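Local coordinates for protein esterase (PDB 4WY8) that hydrolyses carboxylic ester bonds as a fungal carboxylesterase of the alpha/beta hydrolase fold, probably through a serine nucleophile, at residues N198-D202 with S203-F207; L213-K216 with L217-F221; F236-P239 with L240-S243. One frame throughout, in Å; residues are numbered along the deposited sequence.

All three contacts are local, and each illustrates how a short helix or turn is started. Contacts 1 and 2 share a chemistry: a threonine hydroxyl caps the first turn, of helix 202-206 in one and helix 215-225 in the other. These helices follow one another in the chain and touch, Tyr204 packing on Met218 while Arg215 reaches the backbone of Phe199. Contact 1 is the more exposed, contact 2 has its aliphatic side buried, and contact 3 is the most buried of the three. Contact 3, about 18 Å from contact 1 between centres, has no side-chain cap within its turn, which 3-10 bonds and a lysine stem hold together instead.

Contact 1. Residues N198-D202 with S203-F207; sequences NFETD and SYKQF
The Tyr204 ring carries the backbone of Phe199 on one face, with Phe199 CA standing 3.8 Å from the ring centroid and only 8° off its normal, a CH-pi contact. The phenylalanine ring itself turns its edge toward that tyrosine ring in an offset edge-to-face pair, the planes at 74°, and Phe199 CD1 comes within 3.6 Å of Tyr204 CZ. At the tyrosine's own edge, in plane, sits Thr201 OG1, 3.3 Å from Tyr204 CD2. The two aromatic side chains lie side by side and point the same way.

Thr201 is the N-cap of helix 202-206. With OG1 held between its own backbone N and carbonyl carbon (chi1 66°), the hydroxyl faces the first turn and accepts a weak bond from Tyr204 N at 3.3 Å. The carbonyl of the same residue adds a stronger one, Lys205 N to Thr201 O at 3.0 Å, and Gln206 N to Asp202 O continues the series. Just upstream, Asn198 OD1 accepts from Glu200 N at 2.9 Å in an Asx turn, the donor lying above the carbonyl plane.

Glu200 folds back at chi2 and crosses the lysine stem at about a right angle; its OE1 is 3.5 Å from Lys205 CE and also faces Arg215 of helix 215-225 in a long, weak ion pair. Ser203 OG bonds to Val262 O and Glu265 N, tying the helix start to helix 264-276 and the loop before it. Ring contacts, hydroxyl cap and carbonyl bonds thus join loop to helix, whereas Glu200 and Lys205, beyond salt-bridge distance, probably attract each other only loosely at the exposed side.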
loop_
_atom_site.group_PDB
_atom_site.type_symbol
_atom_site.label_atom_id
_atom_site.label_comp_id
_atom_site.label_asym_id
_atom_site.label_seq_id
_atom_site.Cartn_x
_atom_site.Cartn_y
_atom_site.Cartn_z
ATOM N N ASN A 198 12.247 20.950 -9.528
ATOM C CA ASN A 198 13.340 20.492 -10.362
ATOM C C ASN A 198 12.780 19.588 -11.460
ATOM O O ASN A 198 12.308 18.470 -11.189
ATOM C CB ASN A 198 14.403 19.772 -9.544
ATOM C CG ASN A 198 15.562 19.301 -10.402
ATOM O OD1 ASN A 198 15.576 19.514 -11.621
ATOM N ND2 ASN A 198 16.530 18.642 -9.778
ATOM N N PHE A 199 12.840 20.077 -12.699
ATOM C CA PHE A 199 12.249 19.362 -13.823
ATOM C C PHE A 199 13.245 18.448 -14.504
ATOM O O PHE A 199 13.037 18.034 -15.653
ATOM C CB PHE A 199 11.666 20.337 -14.850
ATOM C CG PHE A 199 10.728 21.333 -14.256
ATOM C CD1 PHE A 199 9.580 20.908 -13.597
ATOM C CD2 PHE A 199 10.945 22.691 -14.418
ATOM C CE1 PHE A 199 8.693 21.818 -13.054
ATOM C CE2 PHE A 199 10.064 23.619 -13.883
ATOM C CZ PHE A 199 8.929 23.184 -13.200
ATOM N N GLU A 200 14.347 18.166 -13.821
ATOM C CA GLU A 200 15.326 17.228 -14.353
ATOM C C GLU A 200 15.723 16.130 -13.359
ATOM O O GLU A 200 16.852 15.646 -13.398
ATOM C CB GLU A 200 16.558 17.984 -14.820
ATOM C CG GLU A 200 16.262 18.991 -15.925
ATOM C CD GLU A 200 16.225 18.336 -17.304
ATOM O OE1 GLU A 200 16.495 17.115 -17.390
ATOM O OE2 GLU A 200 15.925 19.038 -18.302
ATOM N N THR A 201 14.801 15.742 -12.471
ATOM C CA THR A 201 15.019 14.565 -11.636
ATOM C C THR A 201 15.010 13.366 -12.565
ATOM O O THR A 201 14.594 13.485 -13.725
ATOM C CB THR A 201 13.923 14.398 -10.529
ATOM O OG1 THR A 201 12.646 14.118 -11.139
ATOM C CG2 THR A 201 13.812 15.666 -9.645
ATOM N N ASP A 202 15.463 12.215 -12.081
ATOM C CA ASP A 202 15.500 11.018 -12.922
ATOM C C ASP A 202 14.124 10.584 -13.435
ATOM O O ASP A 202 14.013 10.117 -14.577
ATOM C CB ASP A 202 16.152 9.855 -12.179
ATOM C CG ASP A 202 17.657 9.971 -12.130
ATOM O OD1 ASP A 202 18.189 11.020 -12.580
ATOM O OD2 ASP A 202 18.304 9.010 -11.646
ATOM N N SER A 203 13.086 10.729 -12.605
ATOM C CA SER A 203 11.751 10.323 -13.021
ATOM C C SER A 203 11.242 11.308 -14.056
ATOM O O SER A 203 10.530 10.920 -14.988
ATOM C CB SER A 203 10.783 10.230 -11.828
ATOM O OG SER A 203 10.644 11.455 -11.129
ATOM N N TYR A 204 11.590 12.585 -13.896
ATOM C CA TYR A 204 11.247 13.604 -14.905
ATOM C C TYR A 204 11.871 13.276 -16.267
ATOM O O TYR A 204 11.228 13.455 -17.308
ATOM C CB TYR A 204 11.692 15.005 -14.459
ATOM C CG TYR A 204 10.580 15.894 -13.936
ATOM C CD1 TYR A 204 9.694 16.517 -14.813
ATOM C CD2 TYR A 204 10.415 16.113 -12.555
ATOM C CE1 TYR A 204 8.665 17.340 -14.332
ATOM C CE2 TYR A 204 9.411 16.927 -12.073
ATOM C CZ TYR A 204 8.541 17.538 -12.964
ATOM O OH TYR A 204 7.545 18.352 -12.489
ATOM N N LYS A 205 13.138 12.857 -16.260
ATOM C CA LYS A 205 13.822 12.421 -17.485
ATOM C C LYS A 205 13.192 11.182 -18.100
ATOM O O LYS A 205 12.951 11.117 -19.312
ATOM C CB LYS A 205 15.300 12.131 -17.209
ATOM C CG LYS A 205 16.079 13.358 -16.810
ATOM C CD LYS A 205 17.517 13.021 -16.447
ATOM C CE LYS A 205 18.404 14.197 -16.775
ATOM N NZ LYS A 205 19.570 14.248 -15.865
ATOM N N GLN A 206 12.946 10.181 -17.263
ATOM C CA GLN A 206 12.467 8.907 -17.774
ATOM C C GLN A 206 11.033 8.988 -18.293
ATOM O O GLN A 206 10.681 8.322 -19.273
ATOM C CB GLN A 206 12.571 7.824 -16.698
ATOM C CG GLN A 206 12.248 6.465 -17.261
ATOM C CD GLN A 206 12.474 5.351 -16.271
ATOM O OE1 GLN A 206 12.943 5.581 -15.159
ATOM N NE2 GLN A 206 12.155 4.129 -16.677
ATOM N N PHE A 207 10.205 9.815 -17.660
ATOM C CA PHE A 207 8.796 9.832 -18.022
ATOM C C PHE A 207 8.367 11.171 -18.599
ATOM O O PHE A 207 7.182 11.507 -18.606
ATOM C CB PHE A 207 7.954 9.476 -16.802
ATOM C CG PHE A 207 8.388 8.191 -16.139
ATOM C CD1 PHE A 207 8.182 6.973 -16.769
ATOM C CD2 PHE A 207 9.012 8.207 -14.897
ATOM C CE1 PHE A 207 8.588 5.782 -16.175
ATOM C CE2 PHE A 207 9.417 7.024 -14.276
ATOM C CZ PHE A 207 9.212 5.805 -14.925
#

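Contact 2. Residues L213-K216 with L217-F221; sequences LTRK and LMVWF
Thr214 and Leu217 meet where an extended approach gives way to helix 215-225: Leu213 and Thr214 keep extended backbone angles, and from Arg215 onward the chain is helical. Thr214 is the N-cap. Its carbonyl opens the alpha-helical ladder by accepting from Met218 N at 3.0 Å, and the carbonyls of Arg215 and Lys216 follow by taking up Val219 N and Trp220 N.

The side chain of Thr214 supplies the cap. With chi1 at 61° OG1 bends back over the first turn, where it accepts a hydrogen bond from Leu217 N at 3.1 Å with an N-H...O angle of 162°, fairly straight. The same oxygen also lies against Leu217 CB, 3.3 Å away.

On the buried side Leu213 sends its branches forward under the first turn. Its CG stands anti to the backbone N (chi1 176°), which lets CD1 reach Met218 SD at 3.9 Å, while CD2 also touches the sulfur. Met218, bent at chi2 and chi3, crosses the leucine at a slant. Leu213 CD1 then meets the edge of the Phe221 ring, near its plane, 4.1 Å from CE2. Outside the segments Leu213 touches His291, the histidine of a probable Ser-His-Asp triad, and Arg215 NE bonds to Phe199 O beside helix 202-206.

Chemically, the helix start is thus served from two sources: a hydroxyl and successive carbonyls engage its opening amides, while the leucine methyls, a thioether and a ring edge pack together on the buried side, next to what is probably the catalytic histidine.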
loop_
_atom_site.group_PDB
_atom_site.type_symbol
_atom_site.label_atom_id
_atom_site.label_comp_id
_atom_site.label_asym_id
_atom_site.label_seq_id
_atom_site.Cartn_x
_atom_site.Cartn_y
_atom_site.Cartn_z
ATOM N N LEU A 213 0.790 12.800 -17.691
ATOM C CA LEU A 213 1.393 13.999 -17.102
ATOM C C LEU A 213 2.793 14.146 -17.678
ATOM O O LEU A 213 3.610 13.259 -17.507
ATOM C CB LEU A 213 1.458 13.937 -15.566
ATOM C CG LEU A 213 2.172 15.152 -14.913
ATOM C CD1 LEU A 213 1.407 16.445 -15.187
ATOM C CD2 LEU A 213 2.339 14.980 -13.399
ATOM N N THR A 214 3.069 15.255 -18.350
ATOM C CA THR A 214 4.356 15.448 -19.010
ATOM C C THR A 214 5.146 16.574 -18.337
ATOM O O THR A 214 4.582 17.368 -17.582
ATOM C CB THR A 214 4.150 15.799 -20.493
ATOM O OG1 THR A 214 3.399 17.012 -20.574
ATOM C CG2 THR A 214 3.341 14.706 -21.188
ATOM N N ARG A 215 6.436 16.655 -18.633
ATOM C CA ARG A 215 7.260 17.741 -18.138
ATOM C C ARG A 215 6.722 19.055 -18.669
ATOM O O ARG A 215 6.576 20.034 -17.931
ATOM C CB ARG A 215 8.699 17.551 -18.581
ATOM C CG ARG A 215 9.617 18.741 -18.345
ATOM C CD ARG A 215 10.908 18.574 -19.160
ATOM N NE ARG A 215 11.894 17.779 -18.453
ATOM C CZ ARG A 215 12.692 16.874 -19.021
ATOM N NH1 ARG A 215 12.628 16.631 -20.322
ATOM N NH2 ARG A 215 13.550 16.193 -18.273
ATOM N N LYS A 216 6.360 19.055 -19.944
ATOM C CA LYS A 216 5.833 20.250 -20.581
ATOM C C LYS A 216 4.646 20.825 -19.809
ATOM O O LYS A 216 4.555 22.035 -19.548
ATOM C CB LYS A 216 5.441 19.915 -22.017
ATOM C CG LYS A 216 5.326 21.129 -22.884
ATOM C CD LYS A 216 5.092 20.765 -24.338
ATOM C CE LYS A 216 5.386 21.989 -25.200
ATOM N NZ LYS A 216 4.808 23.237 -24.585
ATOM N N LEU A 217 3.719 19.939 -19.476
ATOM C CA LEU A 217 2.551 20.281 -18.695
ATOM C C LEU A 217 2.935 20.788 -17.282
ATOM O O LEU A 217 2.374 21.765 -16.794
ATOM C CB LEU A 217 1.630 19.064 -18.628
ATOM C CG LEU A 217 0.135 19.307 -18.540
ATOM C CD1 LEU A 217 -0.304 20.303 -19.588
ATOM C CD2 LEU A 217 -0.567 17.982 -18.754
ATOM N N MET A 218 3.910 20.156 -16.637
ATOM C CA MET A 218 4.321 20.622 -15.311
ATOM C C MET A 218 4.858 22.060 -15.400
ATOM O O MET A 218 4.519 22.906 -14.567
ATOM C CB MET A 218 5.368 19.679 -14.697
ATOM C CG MET A 218 4.771 18.414 -14.047
ATOM S SD MET A 218 3.449 18.770 -12.847
ATOM C CE MET A 218 4.321 19.844 -11.691
ATOM N N VAL A 219 5.641 22.343 -16.443
ATOM C CA VAL A 219 6.183 23.676 -16.660
ATOM C C VAL A 219 5.080 24.690 -16.871
ATOM O O VAL A 219 5.084 25.772 -16.274
ATOM C CB VAL A 219 7.153 23.688 -17.873
ATOM C CG1 VAL A 219 7.515 25.123 -18.284
ATOM C CG2 VAL A 219 8.401 22.880 -17.533
ATOM N N TRP A 220 4.115 24.327 -17.703
ATOM C CA TRP A 220 2.961 25.177 -17.927
ATOM C C TRP A 220 2.177 25.497 -16.620
ATOM O O TRP A 220 1.813 26.663 -16.323
ATOM C CB TRP A 220 2.085 24.485 -18.959
ATOM C CG TRP A 220 0.920 25.242 -19.472
ATOM C CD1 TRP A 220 0.939 26.282 -20.365
ATOM C CD2 TRP A 220 -0.458 24.976 -19.189
ATOM N NE1 TRP A 220 -0.346 26.688 -20.631
ATOM C CE2 TRP A 220 -1.220 25.903 -19.926
ATOM C CE3 TRP A 220 -1.120 24.043 -18.381
ATOM C CZ2 TRP A 220 -2.617 25.940 -19.863
ATOM C CZ3 TRP A 220 -2.503 24.068 -18.326
ATOM C CH2 TRP A 220 -3.241 25.015 -19.064
ATOM N N PHE A 221 1.930 24.454 -15.839
ATOM C CA PHE A 221 1.273 24.595 -14.544
ATOM C C PHE A 221 2.027 25.556 -13.619
ATOM O O PHE A 221 1.466 26.521 -13.101
ATOM C CB PHE A 221 1.176 23.240 -13.865
ATOM C CG PHE A 221 0.150 22.322 -14.460
ATOM C CD1 PHE A 221 -1.036 22.819 -14.978
ATOM C CD2 PHE A 221 0.350 20.943 -14.428
ATOM C CE1 PHE A 221 -1.989 21.953 -15.489
ATOM C CE2 PHE A 221 -0.590 20.070 -14.923
ATOM C CZ PHE A 221 -1.765 20.564 -15.448
#

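Contact 3. Residues F236-P239 with L240-S243; sequences FACP and LKAS
Cys238 and Lys241 are brought together by a matching pair of first torsions, each of which swings the gamma atom to the side away from the carbonyl carbon: chi1 is -56° for the cysteine and -55° for the lysine. The lysine chain then runs extended through CG and CD and bends only at chi4, laying its aliphatic stem alongside the cysteine. Lys241 CE rests 3.7 Å from Cys238 CB and 3.9 Å from Cys238 SG, and Lys241 CG approaches the same CB from nearer the backbone. The contact is therefore one of methylenes against the CB and SG of the cysteine, with the ammonium carried past it. That charged end finds its partners beyond the turn, where Lys241 NZ forms salt bridges with Asp197 and Asp196.

Beneath the side chains the backbone winds into a short 3-10 segment. Lys241 N donates to Cys238 O at 3.1 Å, and Ala242 N donates to Pro239 O at the same separation, each bond spanning three residues as the 3-10 pattern requires. The tight winding shows in the acceptors: both donors stand above the carbonyl plane, the second by 66°, rather than on a lone pair. Pro239, whose nitrogen has no hydrogen to give, sits at the start of this winding, and Ala242 turns its CB toward it, 3.2 Å from Pro239 O.

Within the alpha/beta hydrolase fold this turn lies in the connection from helix 215-225 to helix 244-247 and packs between two other helices. Pro239 touches Asn168 of helix 165-179 and Tyr270 of helix 264-276, whereas Leu240 leans on Glu266 and Ala269 of the latter. From helix 264-276, Lys273 NZ donates to both Leu240 O and Ala242 O, so one ammonium gathers two carbonyls of the turn.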
loop_
_atom_site.group_PDB
_atom_site.type_symbol
_atom_site.label_atom_id
_atom_site.label_comp_id
_atom_site.label_asym_id
_atom_site.label_seq_id
_atom_site.Cartn_x
_atom_site.Cartn_y
_atom_site.Cartn_z
ATOM N N PHE A 236 6.316 26.800 1.074
ATOM C CA PHE A 236 4.874 26.725 0.902
ATOM C C PHE A 236 4.468 26.550 -0.571
ATOM O O PHE A 236 3.293 26.312 -0.891
ATOM C CB PHE A 236 4.230 27.971 1.514
ATOM C CG PHE A 236 4.462 28.072 2.992
ATOM C CD1 PHE A 236 3.797 27.211 3.860
ATOM C CD2 PHE A 236 5.361 28.997 3.522
ATOM C CE1 PHE A 236 4.014 27.260 5.230
ATOM C CE2 PHE A 236 5.578 29.059 4.901
ATOM C CZ PHE A 236 4.900 28.189 5.751
ATOM N N ALA A 237 5.467 26.624 -1.445
ATOM C CA ALA A 237 5.310 26.284 -2.851
ATOM C C ALA A 237 5.900 24.887 -3.093
ATOM O O ALA A 237 5.237 23.977 -3.609
ATOM C CB ALA A 237 6.024 27.319 -3.721
ATOM N N CYS A 238 7.149 24.727 -2.667
ATOM C CA CYS A 238 7.905 23.495 -2.864
ATOM C C CYS A 238 8.363 22.995 -1.502
ATOM O O CYS A 238 9.438 23.353 -1.030
ATOM C CB CYS A 238 9.109 23.731 -3.773
ATOM S SG CYS A 238 8.678 24.452 -5.403
ATOM N N PRO A 239 7.526 22.178 -0.851
ATOM C CA PRO A 239 7.839 21.726 0.509
ATOM C C PRO A 239 9.070 20.827 0.587
ATOM O O PRO A 239 9.573 20.618 1.687
ATOM C CB PRO A 239 6.579 20.955 0.924
ATOM C CG PRO A 239 5.877 20.601 -0.388
ATOM C CD PRO A 239 6.190 21.747 -1.306
ATOM N N LEU A 240 9.565 20.319 -0.537
ATOM C CA LEU A 240 10.795 19.515 -0.517
ATOM C C LEU A 240 12.029 20.341 -0.166
ATOM O O LEU A 240 13.042 19.801 0.304
ATOM C CB LEU A 240 11.010 18.840 -1.864
ATOM C CG LEU A 240 12.187 17.868 -2.000
ATOM C CD1 LEU A 240 12.144 16.738 -0.949
ATOM C CD2 LEU A 240 12.237 17.321 -3.417
ATOM N N LYS A 241 11.947 21.648 -0.388
ATOM C CA LYS A 241 13.062 22.546 -0.081
ATOM C C LYS A 241 13.106 22.863 1.423
ATOM O O LYS A 241 14.037 23.512 1.897
ATOM C CB LYS A 241 12.939 23.858 -0.875
ATOM C CG LYS A 241 12.818 23.721 -2.403
ATOM C CD LYS A 241 12.844 25.127 -3.059
ATOM C CE LYS A 241 12.480 25.094 -4.548
ATOM N NZ LYS A 241 13.333 24.145 -5.319
ATOM N N ALA A 242 12.092 22.425 2.170
ATOM C CA ALA A 242 12.062 22.691 3.609
ATOM C C ALA A 242 13.197 21.969 4.325
ATOM O O ALA A 242 13.651 20.910 3.892
ATOM C CB ALA A 242 10.719 22.274 4.207
ATOM N N SER A 243 13.650 22.547 5.429
ATOM C CA SER A 243 14.634 21.869 6.267
ATOM C C SER A 243 13.934 20.816 7.119
ATOM O O SER A 243 12.711 20.872 7.309
ATOM C CB SER A 243 15.337 22.865 7.171
ATOM O OG SER A 243 14.407 23.316 8.139
#